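Long-range contacts in amidohydrolase (Thermotoga maritima, PDB 3OOQ), which is probably a hydrolase of the TIM-barrel amidohydrolase family, perhaps an allantoinase: residues Thr13-Pro21 / Glu329-Val338; Gly252-Lys260 / Leu283-Leu294. All blocks are in the same frame, centred on the assembly; numbering follows the deposited sequence.

Contact 1 of 2, residues Thr13-Pro21 / Glu329-Val338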
loop_
_atom_site.group_PDB
_atom_site.type_symbol
_atom_site.label_atom_id
_atom_site.label_comp_id
_atom_site.label_asym_id
_atom_site.label_seq_id
_atom_site.Cartn_x
_atom_site.Cartn_y
_atom_site.Cartn_z
ATOM N N THR F 13 38.388 -7.728 -51.977
ATOM C CA THR F 13 37.550 -6.640 -52.482
ATOM C C THR F 13 37.441 -5.675 -51.296
ATOM O O THR F 13 36.815 -5.991 -50.266
ATOM C CB THR F 13 36.162 -7.118 -52.933
ATOM O OG1 THR F 13 36.304 -8.122 -53.947
ATOM C CG2 THR F 13 35.317 -5.942 -53.471
ATOM N N VAL F 14 38.085 -4.519 -51.442
ATOM C CA VAL F 14 38.171 -3.526 -50.373
ATOM C C VAL F 14 37.044 -2.514 -50.530
ATOM O O VAL F 14 36.855 -1.949 -51.618
ATOM C CB VAL F 14 39.566 -2.787 -50.352
ATOM C CG1 VAL F 14 39.645 -1.781 -49.184
ATOM C CG2 VAL F 14 40.715 -3.788 -50.253
ATOM N N PHE F 15 36.308 -2.294 -49.441
ATOM C CA PHE F 15 35.251 -1.299 -49.374
ATOM C C PHE F 15 35.667 -0.143 -48.457
ATOM O O PHE F 15 35.392 -0.181 -47.249
ATOM C CB PHE F 15 33.955 -1.951 -48.857
ATOM C CG PHE F 15 33.144 -2.631 -49.928
ATOM C CD1 PHE F 15 33.536 -3.862 -50.453
ATOM C CD2 PHE F 15 31.976 -2.052 -50.397
ATOM C CE1 PHE F 15 32.787 -4.501 -51.448
ATOM C CE2 PHE F 15 31.213 -2.684 -51.396
ATOM C CZ PHE F 15 31.630 -3.914 -51.919
ATOM N N PRO F 16 36.325 0.898 -49.019
ATOM C CA PRO F 16 36.714 2.048 -48.190
ATOM C C PRO F 16 35.520 2.826 -47.620
ATOM O O PRO F 16 35.688 3.543 -46.622
ATOM C CB PRO F 16 37.483 2.954 -49.164
ATOM C CG PRO F 16 37.810 2.122 -50.335
ATOM C CD PRO F 16 36.742 1.074 -50.426
ATOM N N ILE F 17 34.361 2.693 -48.282
ATOM C CA ILE F 17 33.082 3.342 -47.948
ATOM C C ILE F 17 32.998 4.757 -48.459
ATOM O O ILE F 17 31.993 5.141 -49.032
ATOM C CB ILE F 17 32.709 3.328 -46.411
ATOM C CG1 ILE F 17 32.497 1.907 -45.887
ATOM C CG2 ILE F 17 31.473 4.210 -46.145
ATOM C CD1 ILE F 17 31.570 1.035 -46.723
ATOM N N THR F 18 34.060 5.528 -48.256
ATOM C CA THR F 18 34.086 6.918 -48.679
ATOM C C THR F 18 34.558 7.056 -50.126
ATOM O O THR F 18 34.673 8.164 -50.646
ATOM C CB THR F 18 34.960 7.733 -47.748
ATOM O OG1 THR F 18 36.240 7.093 -47.643
ATOM C CG2 THR F 18 34.301 7.813 -46.328
ATOM N N SER F 19 34.845 5.925 -50.759
ATOM C CA SER F 19 35.081 5.855 -52.199
ATOM C C SER F 19 34.716 4.438 -52.631
ATOM O O SER F 19 34.501 3.562 -51.783
ATOM C CB SER F 19 36.527 6.210 -52.574
ATOM O OG SER F 19 37.462 5.370 -51.932
ATOM N N ARG F 20 34.600 4.238 -53.939
ATOM C CA ARG F 20 34.102 2.984 -54.498
ATOM C C ARG F 20 35.006 1.785 -54.228
ATOM O O ARG F 20 36.226 1.936 -54.174
ATOM C CB ARG F 20 33.818 3.140 -55.997
ATOM C CG ARG F 20 32.336 3.351 -56.258
ATOM C CD ARG F 20 32.066 4.293 -57.406
ATOM N NE ARG F 20 30.792 5.005 -57.210
ATOM C CZ ARG F 20 29.670 4.786 -57.901
ATOM N NH1 ARG F 20 28.577 5.491 -57.627
ATOM N NH2 ARG F 20 29.639 3.869 -58.868
ATOM N N PRO F 21 34.404 0.590 -54.071
ATOM C CA PRO F 21 35.192 -0.609 -53.809
ATOM C C PRO F 21 36.130 -0.971 -54.964
ATOM O O PRO F 21 35.919 -0.534 -56.098
ATOM C CB PRO F 21 34.129 -1.708 -53.599
ATOM C CG PRO F 21 32.875 -1.174 -54.234
ATOM C CD PRO F 21 32.953 0.311 -54.157
ATOM N N GLU F 329 22.426 0.486 -51.317
ATOM C CA GLU F 329 23.555 -0.127 -50.626
ATOM C C GLU F 329 24.645 0.854 -50.173
ATOM O O GLU F 329 25.060 0.819 -49.015
ATOM C CB GLU F 329 24.172 -1.222 -51.515
ATOM C CG GLU F 329 25.452 -1.803 -50.951
ATOM C CD GLU F 329 26.270 -2.564 -51.993
ATOM O OE1 GLU F 329 25.659 -3.149 -52.918
ATOM O OE2 GLU F 329 27.521 -2.578 -51.879
ATOM N N GLU F 330 25.112 1.699 -51.099
ATOM C CA GLU F 330 26.195 2.660 -50.855
ATOM C C GLU F 330 25.863 3.543 -49.646
ATOM O O GLU F 330 26.702 3.756 -48.763
ATOM C CB GLU F 330 26.409 3.529 -52.118
ATOM C CG GLU F 330 27.635 4.441 -52.124
ATOM C CD GLU F 330 27.730 5.314 -53.397
ATOM O OE1 GLU F 330 28.130 6.495 -53.280
ATOM O OE2 GLU F 330 27.400 4.819 -54.502
ATOM N N ASP F 331 24.633 4.044 -49.618
ATOM C CA ASP F 331 24.129 4.891 -48.524
ATOM C C ASP F 331 24.006 4.129 -47.193
ATOM O O ASP F 331 24.402 4.624 -46.113
ATOM C CB ASP F 331 22.752 5.458 -48.904
ATOM C CG ASP F 331 22.826 6.524 -49.990
ATOM O OD1 ASP F 331 23.835 7.256 -50.054
ATOM O OD2 ASP F 331 21.858 6.642 -50.773
ATOM N N LEU F 332 23.437 2.930 -47.280
ATOM C CA LEU F 332 23.247 2.087 -46.110
ATOM C C LEU F 332 24.578 1.703 -45.475
ATOM O O LEU F 332 24.667 1.555 -44.251
ATOM C CB LEU F 332 22.453 0.843 -46.482
ATOM C CG LEU F 332 21.005 1.110 -46.869
ATOM C CD1 LEU F 332 20.434 -0.089 -47.620
ATOM C CD2 LEU F 332 20.153 1.423 -45.607
ATOM N N LEU F 333 25.614 1.546 -46.296
ATOM C CA LEU F 333 26.947 1.311 -45.746
ATOM C C LEU F 333 27.478 2.537 -45.009
ATOM O O LEU F 333 28.003 2.410 -43.896
ATOM C CB LEU F 333 27.921 0.842 -46.838
ATOM C CG LEU F 333 27.634 -0.563 -47.339
ATOM C CD1 LEU F 333 28.448 -0.867 -48.646
ATOM C CD2 LEU F 333 27.981 -1.539 -46.233
ATOM N N LYS F 334 27.307 3.716 -45.612
ATOM C CA LYS F 334 27.756 4.986 -45.007
ATOM C C LYS F 334 27.063 5.266 -43.660
ATOM O O LYS F 334 27.699 5.731 -42.712
ATOM C CB LYS F 334 27.509 6.183 -45.940
ATOM C CG LYS F 334 28.294 6.186 -47.230
ATOM C CD LYS F 334 28.079 7.478 -48.020
ATOM C CE LYS F 334 28.871 7.436 -49.350
ATOM N NZ LYS F 334 29.027 8.781 -49.987
ATOM N N ILE F 335 25.765 4.990 -43.577
ATOM C CA ILE F 335 25.037 5.254 -42.322
ATOM C C ILE F 335 25.393 4.261 -41.207
ATOM O O ILE F 335 24.954 4.409 -40.049
ATOM C CB ILE F 335 23.510 5.361 -42.524
ATOM C CG1 ILE F 335 22.886 4.009 -42.869
ATOM C CG2 ILE F 335 23.188 6.410 -43.563
ATOM C CD1 ILE F 335 21.335 4.052 -42.960
ATOM N N LEU F 336 26.180 3.250 -41.565
ATOM C CA LEU F 336 26.718 2.301 -40.607
ATOM C C LEU F 336 28.169 2.576 -40.227
ATOM O O LEU F 336 28.698 1.952 -39.284
ATOM C CB LEU F 336 26.592 0.879 -41.136
ATOM C CG LEU F 336 25.179 0.303 -41.262
ATOM C CD1 LEU F 336 25.252 -1.071 -41.957
ATOM C CD2 LEU F 336 24.478 0.210 -39.889
ATOM N N THR F 337 28.797 3.513 -40.946
ATOM C CA THR F 337 30.250 3.732 -40.857
ATOM C C THR F 337 30.649 5.216 -40.696
ATOM O O THR F 337 30.731 5.718 -39.566
ATOM C CB THR F 337 30.975 3.059 -42.058
ATOM O OG1 THR F 337 30.332 3.467 -43.271
ATOM C CG2 THR F 337 30.906 1.517 -41.957
ATOM N N VAL F 338 30.885 5.913 -41.812
ATOM C CA VAL F 338 31.387 7.286 -41.791
ATOM C C VAL F 338 30.390 8.306 -41.200
ATOM O O VAL F 338 30.789 9.203 -40.468
ATOM C CB VAL F 338 31.896 7.737 -43.219
ATOM C CG1 VAL F 338 30.780 7.686 -44.270
ATOM C CG2 VAL F 338 32.532 9.148 -43.175
HETATM O O HOH W 1 29.430 3.349 -49.350
#
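Ile-17 drives its side chain against Leu-333 and Lys-334 of helix 329-334 and against Thr-337 and Val-338 beyond them, and nearly everything tight in this contact gathers round it. The two branches share the work. With CG1 anti to the carbonyl carbon (chi1 -64°), CD1 is carried across Leu-333 at about a right angle, 3.7 Å from Leu-333 CB. CG2 takes the other direction and presses on Thr-337 OG1 at 3.2 Å, with Lys-334 CG and Val-338 CG1 beside it. That hydroxyl is already engaged: Thr-337 OG1 donates to Leu-333 O at 2.6 Å, from above the carbonyl plane, while Leu-336 N reaches the same oxygen from the opposite face. An alanine in place of Ile-17 would lose both branches and is likely to open a gap between the loop and Leu-333, Thr-337 and Val-338.

Phe-15 extends the apolar patch, its CD2 lying 4.1 Å from Leu-333 CD1. Glu-329 OE2 comes near the same ring, but its hydrogen bond goes to His-367.

Toward solvent the contact loosens. No direct hydrogen bond crosses it; a water instead donates to Ile-17 O at 3.1 Å and to Glu-330 O at 2.8 Å. Farther out, Arg-20 NH1 and Glu-330 OE2 form a salt bridge at 3.4 Å, by charge alone, since the oxygen lies well out of the guanidinium plane and the two flat groups stand 82° apart.

Strand 54-64 backs the packed side: Phe-56 stacks on Phe-15 and touches Leu-333, Pro-57 meets Ile-17, and Phe-59 meets Thr-337. The loop leaving strand 12-14 is thus held against both this strand and helix 329-334.

Contact 2 of 2, residues Gly252-Lys260 / Leu283-Leu294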
loop_
_atom_site.group_PDB
_atom_site.type_symbol
_atom_site.label_atom_id
_atom_site.label_comp_id
_atom_site.label_asym_id
_atom_site.label_seq_id
_atom_site.Cartn_x
_atom_site.Cartn_y
_atom_site.Cartn_z
ATOM N N GLY F 252 14.178 9.796 -33.897
ATOM C CA GLY F 252 13.569 10.740 -34.845
ATOM C C GLY F 252 12.547 10.067 -35.747
ATOM O O GLY F 252 12.495 10.312 -36.953
ATOM N N THR F 253 11.723 9.224 -35.138
ATOM C CA THR F 253 10.752 8.399 -35.853
ATOM C C THR F 253 9.938 9.182 -36.897
ATOM O O THR F 253 9.752 8.696 -38.011
ATOM C CB THR F 253 9.847 7.675 -34.837
ATOM O OG1 THR F 253 10.650 6.741 -34.110
ATOM C CG2 THR F 253 8.720 6.917 -35.517
ATOM N N GLU F 254 9.491 10.394 -36.543
ATOM C CA GLU F 254 8.715 11.233 -37.453
ATOM C C GLU F 254 9.511 12.380 -38.071
ATOM O O GLU F 254 8.914 13.332 -38.594
ATOM C CB GLU F 254 7.458 11.766 -36.746
ATOM C CG GLU F 254 6.507 10.663 -36.323
ATOM C CD GLU F 254 5.145 11.176 -35.906
ATOM O OE1 GLU F 254 4.995 12.393 -35.638
ATOM O OE2 GLU F 254 4.213 10.344 -35.865
ATOM N N ALA F 255 10.846 12.286 -38.030
ATOM C CA ALA F 255 11.730 13.308 -38.614
ATOM C C ALA F 255 11.419 13.551 -40.096
ATOM O O ALA F 255 11.575 14.671 -40.596
ATOM C CB ALA F 255 13.217 12.940 -38.421
ATOM N N TYR F 256 10.945 12.508 -40.777
ATOM C CA TYR F 256 10.620 12.610 -42.190
ATOM C C TYR F 256 9.497 13.617 -42.466
ATOM O O TYR F 256 9.420 14.186 -43.558
ATOM C CB TYR F 256 10.310 11.230 -42.782
ATOM C CG TYR F 256 8.986 10.617 -42.360
ATOM C CD1 TYR F 256 7.794 10.936 -43.027
ATOM C CD2 TYR F 256 8.929 9.691 -41.313
ATOM C CE1 TYR F 256 6.575 10.359 -42.640
ATOM C CE2 TYR F 256 7.721 9.105 -40.926
ATOM C CZ TYR F 256 6.552 9.444 -41.587
ATOM O OH TYR F 256 5.362 8.849 -41.201
ATOM N N LYS F 257 8.638 13.855 -41.478
ATOM C CA LYS F 257 7.573 14.829 -41.635
ATOM C C LYS F 257 8.117 16.255 -41.578
ATOM O O LYS F 257 7.476 17.174 -42.046
ATOM C CB LYS F 257 6.480 14.620 -40.578
ATOM C CG LYS F 257 5.871 13.230 -40.580
ATOM C CD LYS F 257 4.833 13.059 -39.485
ATOM C CE LYS F 257 4.108 11.737 -39.657
ATOM N NZ LYS F 257 3.117 11.484 -38.566
ATOM N N ILE F 258 9.307 16.446 -41.030
ATOM C CA ILE F 258 9.857 17.795 -40.893
ATOM C C ILE F 258 11.286 17.851 -41.396
ATOM O O ILE F 258 12.109 18.629 -40.902
ATOM C CB ILE F 258 9.782 18.281 -39.420
ATOM C CG1 ILE F 258 10.490 17.282 -38.503
ATOM C CG2 ILE F 258 8.311 18.477 -39.002
ATOM C CD1 ILE F 258 10.841 17.806 -37.111
ATOM N N SER F 259 11.572 17.031 -42.399
ATOM C CA SER F 259 12.938 16.851 -42.891
ATOM C C SER F 259 13.572 18.136 -43.451
ATOM O O SER F 259 14.775 18.354 -43.300
ATOM C CB SER F 259 12.990 15.720 -43.922
ATOM O OG SER F 259 11.974 15.877 -44.894
ATOM N N LYS F 260 12.761 18.988 -44.073
ATOM C CA LYS F 260 13.265 20.249 -44.634
ATOM C C LYS F 260 13.882 21.097 -43.543
ATOM O O LYS F 260 14.989 21.615 -43.705
ATOM C CB LYS F 260 12.159 21.023 -45.363
ATOM C CG LYS F 260 12.042 20.711 -46.874
ATOM C CD LYS F 260 11.925 19.204 -47.188
ATOM C CE LYS F 260 11.086 18.963 -48.455
ATOM N NZ LYS F 260 11.740 19.524 -49.679
ATOM N N LEU F 283 5.199 5.577 -31.863
ATOM C CA LEU F 283 5.850 4.813 -32.934
ATOM C C LEU F 283 4.901 4.435 -34.077
ATOM O O LEU F 283 5.310 3.742 -35.008
ATOM C CB LEU F 283 6.504 3.540 -32.362
ATOM C CG LEU F 283 7.546 3.733 -31.257
ATOM C CD1 LEU F 283 8.248 2.422 -30.896
ATOM C CD2 LEU F 283 8.572 4.753 -31.674
ATOM N N LYS F 284 3.648 4.882 -34.029
ATOM C CA LYS F 284 2.648 4.436 -35.030
ATOM C C LYS F 284 3.021 4.702 -36.506
ATOM O O LYS F 284 2.637 3.926 -37.379
ATOM C CB LYS F 284 1.255 5.007 -34.731
ATOM C CG LYS F 284 1.027 6.442 -35.165
ATOM C CD LYS F 284 -0.443 6.872 -34.953
ATOM C CE LYS F 284 -0.818 8.031 -35.873
ATOM N NZ LYS F 284 -1.808 8.967 -35.239
ATOM N N ASP F 285 3.746 5.790 -36.774
ATOM C CA ASP F 285 4.156 6.129 -38.151
ATOM C C ASP F 285 5.617 5.793 -38.479
ATOM O O ASP F 285 6.177 6.315 -39.454
ATOM C CB ASP F 285 3.866 7.610 -38.460
ATOM C CG ASP F 285 2.386 7.879 -38.687
ATOM O OD1 ASP F 285 1.624 6.926 -38.917
ATOM O OD2 ASP F 285 1.968 9.045 -38.637
ATOM N N LEU F 286 6.235 4.935 -37.674
ATOM C CA LEU F 286 7.582 4.440 -37.981
ATOM C C LEU F 286 7.566 3.747 -39.341
ATOM O O LEU F 286 6.664 2.978 -39.637
ATOM C CB LEU F 286 8.078 3.480 -36.878
ATOM C CG LEU F 286 9.393 2.693 -36.965
ATOM C CD1 LEU F 286 9.789 2.225 -35.572
ATOM C CD2 LEU F 286 9.230 1.463 -37.791
ATOM N N THR F 287 8.561 4.047 -40.169
ATOM C CA THR F 287 8.706 3.410 -41.476
ATOM C C THR F 287 10.176 3.317 -41.858
ATOM O O THR F 287 10.974 4.238 -41.600
ATOM C CB THR F 287 7.898 4.124 -42.599
ATOM O OG1 THR F 287 8.260 3.559 -43.874
ATOM C CG2 THR F 287 8.174 5.642 -42.611
HETATM N N MSE F 288 10.532 2.191 -42.462
HETATM C CA MSE F 288 11.880 2.000 -42.957
HETATM C C MSE F 288 12.198 2.920 -44.143
HETATM O O MSE F 288 13.367 3.142 -44.474
HETATM C CB MSE F 288 12.086 0.552 -43.344
HETATM C CG MSE F 288 13.506 0.146 -43.195
HETATM SE SE MSE F 288 13.526 -1.625 -42.507
HETATM C CE MSE F 288 15.212 -1.530 -41.567
ATOM N N GLU F 289 11.144 3.457 -44.756
ATOM C CA GLU F 289 11.264 4.457 -45.816
ATOM C C GLU F 289 11.921 5.756 -45.376
ATOM O O GLU F 289 12.344 6.558 -46.216
ATOM C CB GLU F 289 9.887 4.778 -46.373
ATOM C CG GLU F 289 9.251 3.630 -47.128
ATOM C CD GLU F 289 8.063 4.084 -47.937
ATOM O OE1 GLU F 289 7.366 5.025 -47.505
ATOM O OE2 GLU F 289 7.831 3.507 -49.011
ATOM N N THR F 290 11.997 5.964 -44.066
ATOM C CA THR F 290 12.601 7.161 -43.506
ATOM C C THR F 290 14.079 7.323 -43.922
ATOM O O THR F 290 14.556 8.440 -44.136
ATOM C CB THR F 290 12.415 7.217 -41.951
ATOM O OG1 THR F 290 12.496 8.572 -41.510
ATOM C CG2 THR F 290 13.473 6.406 -41.220
ATOM N N ILE F 291 14.794 6.208 -44.058
ATOM C CA ILE F 291 16.181 6.265 -44.488
ATOM C C ILE F 291 16.265 7.023 -45.831
ATOM O O ILE F 291 16.895 8.079 -45.922
ATOM C CB ILE F 291 16.820 4.860 -44.556
ATOM C CG1 ILE F 291 17.019 4.293 -43.128
ATOM C CG2 ILE F 291 18.151 4.898 -45.342
ATOM C CD1 ILE F 291 17.341 2.812 -43.080
ATOM N N ALA F 292 15.571 6.502 -46.833
ATOM C CA ALA F 292 15.490 7.117 -48.158
ATOM C C ALA F 292 15.059 8.572 -48.068
ATOM O O ALA F 292 15.689 9.452 -48.671
ATOM C CB ALA F 292 14.509 6.338 -49.030
ATOM N N LYS F 293 13.991 8.823 -47.302
ATOM C CA LYS F 293 13.388 10.135 -47.272
ATOM C C LYS F 293 14.357 11.169 -46.716
ATOM O O LYS F 293 14.511 12.253 -47.288
ATOM C CB LYS F 293 12.077 10.127 -46.487
ATOM C CG LYS F 293 10.996 9.301 -47.156
ATOM C CD LYS F 293 9.747 9.170 -46.302
ATOM C CE LYS F 293 8.602 8.626 -47.148
ATOM N NZ LYS F 293 7.390 9.435 -46.943
ATOM N N LEU F 294 15.024 10.830 -45.626
ATOM C CA LEU F 294 15.936 11.770 -44.995
ATOM C C LEU F 294 17.162 11.974 -45.869
ATOM O O LEU F 294 17.565 13.110 -46.096
ATOM C CB LEU F 294 16.294 11.325 -43.575
ATOM C CG LEU F 294 15.093 11.350 -42.611
ATOM C CD1 LEU F 294 15.469 10.909 -41.210
ATOM C CD2 LEU F 294 14.465 12.743 -42.571
HETATM O O HOH W 2 10.382 6.184 -39.064
HETATM O O HOH W 3 4.865 7.783 -35.274
#
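Lys-257 NZ and Asp-285 OD2 meet in a salt bridge of 2.7 Å, the shortest direct contact between the two segments, in which the carboxylate uses its anti lone pair. The lysine chain runs out fully extended to get there, and its ammonium also holds Glu-254 OE2 in a weaker bond at 3.1 Å. The two acids bring OE2 and OD2 close together, a repulsion that the shared lysine probably offsets. Gln-100 of the second subunit joins this network, bonding to Glu-254 OE1 and Lys-257 NZ, so the network extends across a subunit interface. A water adds a further link, donating to Glu-254 OE2 and accepting from Asp-285 N.

Tyr-256 also reaches the backbone of this aspartate: its OH donates to Asp-285 O at 3.2 Å, in the carbonyl plane and on a lone pair. Lys-257 CG lies 3.6 Å above one face of the ring, offset toward the rim. Chi1 of 72° sets the ring between the backbone N and the carbonyl carbon, and Tyr-256 CB and CD2 both come within 3.7 Å of Thr-290 OG1, a buried hydroxyl with no polar partner in the model.

Apolar contacts finish the two ends. Leu-294 CD2 touches Ser-259 CB at 3.6 Å and its CD1 meets Ala-255 CB, while at the other end Thr-253 CG2 packs on Leu-286 CA at 3.7 Å. Thr-253 OG1 itself bonds to His-228.

Thr-287 OG1 accepts from Glu-289 N, a capping bond in the turn leading into helix 290-297. The Lys-257 and Tyr-256 bonds to Asp-285, with the Leu-294 and Thr-253 packing, join two successive helix-entry segments, following strands 247-249 and 269-271, as expected of consecutive beta-alpha units in the amidohydrolase TIM barrel.

In the fold
The centres of the two contacts lie about 22 Å apart, and contact 2 is nested in the chain loop that contact 1 closes. Residues 13-21 come first, then 252-260 and 283-294, and finally 329-338, so contact 1 joins the N-terminal part of the chain to a late helix across some 300 residues, whereas contact 2 joins segments only 23 residues apart, in probably consecutive beta-alpha units. They meet where Ile-291 of helix 290-297 touches Leu-332 and Ile-335 of 329-338. A continuous row of packed elements therefore runs from the N-terminal strand region, through 329-338 and helix 290-297, to the entry of helix 259-264, where the second subunit adjoins contact 2; no other chain touches contact 1.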